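Local coordinates for proline iminopeptidase-related protein (Thermus thermophilus, PDB 2YYS), which is of unknown function but belongs to the peptidase S33 family of alpha/beta hydrolases and may act as a peptidase, at residues Y16-G21 with V55-Q60. Sequence-based numbering, arbitrary orientation.
Sequences YVEDVG and VVYFDQ
Tyr57 meets Glu18 with its CG anti to the carbonyl carbon (chi1 -52°), which sets ring atom CD2 3.8 Å from Glu18 O. Val17, with CG1 anti to its backbone N (chi1 175°), brings that methyl 3.9 Å from Val56 CG1. Glu18 and Tyr57 form an antiparallel hydrogen-bonded pair: Glu18 N reaches Tyr57 O at 2.8 Å, nearly straight (176°), while Tyr57 N returns to Glu18 O along a more bent path. Val20 and Val55 are paired likewise, and Asp59 N continues the pattern to Tyr16 O at 3.0 Å. Beta-branched valine suits the extended backbone, and Val17 serves strand and helix alike: CG2 packs on Phe58 CB (4.0 Å), and the residue touches Leu88 of helix 78-91. The flat rings give broad apolar surface, Phe58 against Thr85 and Leu88 of that helix, Tyr57 on the other face, where Val20 CG2 lies at its edge, 4.2 Å from CD2. Acids fit where arginines gather: Glu18 OE1 forms a salt bridge with Arg43, Asp59 OD2 with Arg65, and Asp19 OD2 with Arg2 and Arg54. The contact thus joins strands 14-20 and 54-58 of the mixed alpha/beta-hydrolase sheet, its buried carboxylates probably kept ionised by these arginines.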
loop_
_atom_site.group_PDB
_atom_site.type_symbol
_atom_site.label_atom_id
_atom_site.label_comp_id
_atom_site.label_asym_id
_atom_site.label_seq_id
_atom_site.Cartn_x
_atom_site.Cartn_y
_atom_site.Cartn_z
ATOM N N TYR A 16 7.145 14.440 -2.115
ATOM C CA TYR A 16 6.815 14.906 -0.778
ATOM C C TYR A 16 7.237 13.826 0.228
ATOM O O TYR A 16 6.777 12.689 0.161
ATOM C CB TYR A 16 5.323 15.216 -0.656
ATOM C CG TYR A 16 4.954 15.603 0.738
ATOM C CD1 TYR A 16 5.091 16.921 1.186
ATOM C CD2 TYR A 16 4.479 14.646 1.626
ATOM C CE1 TYR A 16 4.753 17.260 2.494
ATOM C CE2 TYR A 16 4.164 14.967 2.910
ATOM C CZ TYR A 16 4.296 16.273 3.356
ATOM O OH TYR A 16 3.975 16.551 4.673
ATOM N N VAL A 17 8.117 14.198 1.155
ATOM C CA VAL A 17 8.711 13.264 2.093
ATOM C C VAL A 17 8.548 13.777 3.512
ATOM O O VAL A 17 8.759 14.960 3.774
ATOM C CB VAL A 17 10.223 13.068 1.779
ATOM C CG1 VAL A 17 10.893 12.201 2.816
ATOM C CG2 VAL A 17 10.401 12.450 0.392
ATOM N N GLU A 18 8.148 12.883 4.412
ATOM C CA GLU A 18 8.163 13.123 5.853
ATOM C C GLU A 18 9.077 12.074 6.475
ATOM O O GLU A 18 8.736 10.892 6.564
ATOM C CB GLU A 18 6.763 13.037 6.453
ATOM C CG GLU A 18 5.735 13.912 5.744
ATOM C CD GLU A 18 4.315 13.733 6.272
ATOM O OE1 GLU A 18 4.036 12.689 6.887
ATOM O OE2 GLU A 18 3.468 14.637 6.050
ATOM N N ASP A 19 10.254 12.537 6.863
ATOM C CA ASP A 19 11.317 11.737 7.418
ATOM C C ASP A 19 11.263 11.921 8.928
ATOM O O ASP A 19 11.658 12.961 9.458
ATOM C CB ASP A 19 12.627 12.240 6.807
ATOM C CG ASP A 19 13.844 11.503 7.295
ATOM O OD1 ASP A 19 13.740 10.554 8.102
ATOM O OD2 ASP A 19 14.978 11.843 6.908
ATOM N N VAL A 20 10.794 10.892 9.621
ATOM C CA VAL A 20 10.368 11.009 11.014
ATOM C C VAL A 20 11.086 10.020 11.923
ATOM O O VAL A 20 11.263 8.867 11.556
ATOM C CB VAL A 20 8.851 10.746 11.087
ATOM C CG1 VAL A 20 8.349 10.763 12.485
ATOM C CG2 VAL A 20 8.109 11.798 10.259
ATOM N N GLY A 21 11.462 10.458 13.122
ATOM C CA GLY A 21 12.116 9.590 14.092
ATOM C C GLY A 21 13.636 9.713 14.090
ATOM O O GLY A 21 14.200 10.457 13.292
ATOM N N VAL A 55 11.106 6.525 10.147
ATOM C CA VAL A 55 10.061 6.215 9.196
ATOM C C VAL A 55 9.999 7.296 8.113
ATOM O O VAL A 55 9.846 8.490 8.398
ATOM C CB VAL A 55 8.696 6.104 9.879
ATOM C CG1 VAL A 55 7.680 5.536 8.913
ATOM C CG2 VAL A 55 8.788 5.249 11.110
ATOM N N VAL A 56 10.091 6.852 6.871
ATOM C CA VAL A 56 10.039 7.740 5.730
ATOM C C VAL A 56 8.676 7.552 5.067
ATOM O O VAL A 56 8.453 6.583 4.311
ATOM C CB VAL A 56 11.198 7.432 4.759
ATOM C CG1 VAL A 56 11.191 8.396 3.591
ATOM C CG2 VAL A 56 12.509 7.508 5.490
ATOM N N TYR A 57 7.745 8.431 5.415
ATOM C CA TYR A 57 6.465 8.497 4.727
ATOM C C TYR A 57 6.684 9.354 3.500
ATOM O O TYR A 57 7.314 10.397 3.578
ATOM C CB TYR A 57 5.360 9.105 5.607
ATOM C CG TYR A 57 5.200 8.470 6.973
ATOM C CD1 TYR A 57 4.352 7.392 7.168
ATOM C CD2 TYR A 57 5.881 8.970 8.076
ATOM C CE1 TYR A 57 4.199 6.818 8.432
ATOM C CE2 TYR A 57 5.736 8.409 9.329
ATOM C CZ TYR A 57 4.893 7.332 9.505
ATOM O OH TYR A 57 4.764 6.770 10.765
ATOM N N PHE A 58 6.216 8.895 2.355
ATOM C CA PHE A 58 6.279 9.716 1.164
ATOM C C PHE A 58 5.114 9.481 0.239
ATOM O O PHE A 58 4.477 8.417 0.263
ATOM C CB PHE A 58 7.629 9.559 0.444
ATOM C CG PHE A 58 7.836 8.233 -0.234
ATOM C CD1 PHE A 58 7.711 8.122 -1.606
ATOM C CD2 PHE A 58 8.245 7.119 0.488
ATOM C CE1 PHE A 58 7.928 6.918 -2.243
ATOM C CE2 PHE A 58 8.468 5.898 -0.147
ATOM C CZ PHE A 58 8.313 5.793 -1.508
ATOM N N ASP A 59 4.814 10.509 -0.546
ATOM C CA ASP A 59 3.846 10.398 -1.600
ATOM C C ASP A 59 4.616 10.094 -2.878
ATOM O O ASP A 59 5.619 10.738 -3.183
ATOM C CB ASP A 59 3.051 11.690 -1.765
ATOM C CG ASP A 59 2.127 11.970 -0.611
ATOM O OD1 ASP A 59 2.113 11.196 0.377
ATOM O OD2 ASP A 59 1.373 12.968 -0.611
ATOM N N GLN A 60 4.110 9.135 -3.633
ATOM C CA GLN A 60 4.758 8.638 -4.824
ATOM C C GLN A 60 4.718 9.691 -5.928
ATOM O O GLN A 60 4.041 10.729 -5.818
ATOM C CB GLN A 60 4.125 7.310 -5.259
ATOM C CG GLN A 60 4.525 6.136 -4.343
ATOM C CD GLN A 60 3.444 5.067 -4.202
ATOM O OE1 GLN A 60 2.707 4.802 -5.149
ATOM N NE2 GLN A 60 3.347 4.457 -3.018
#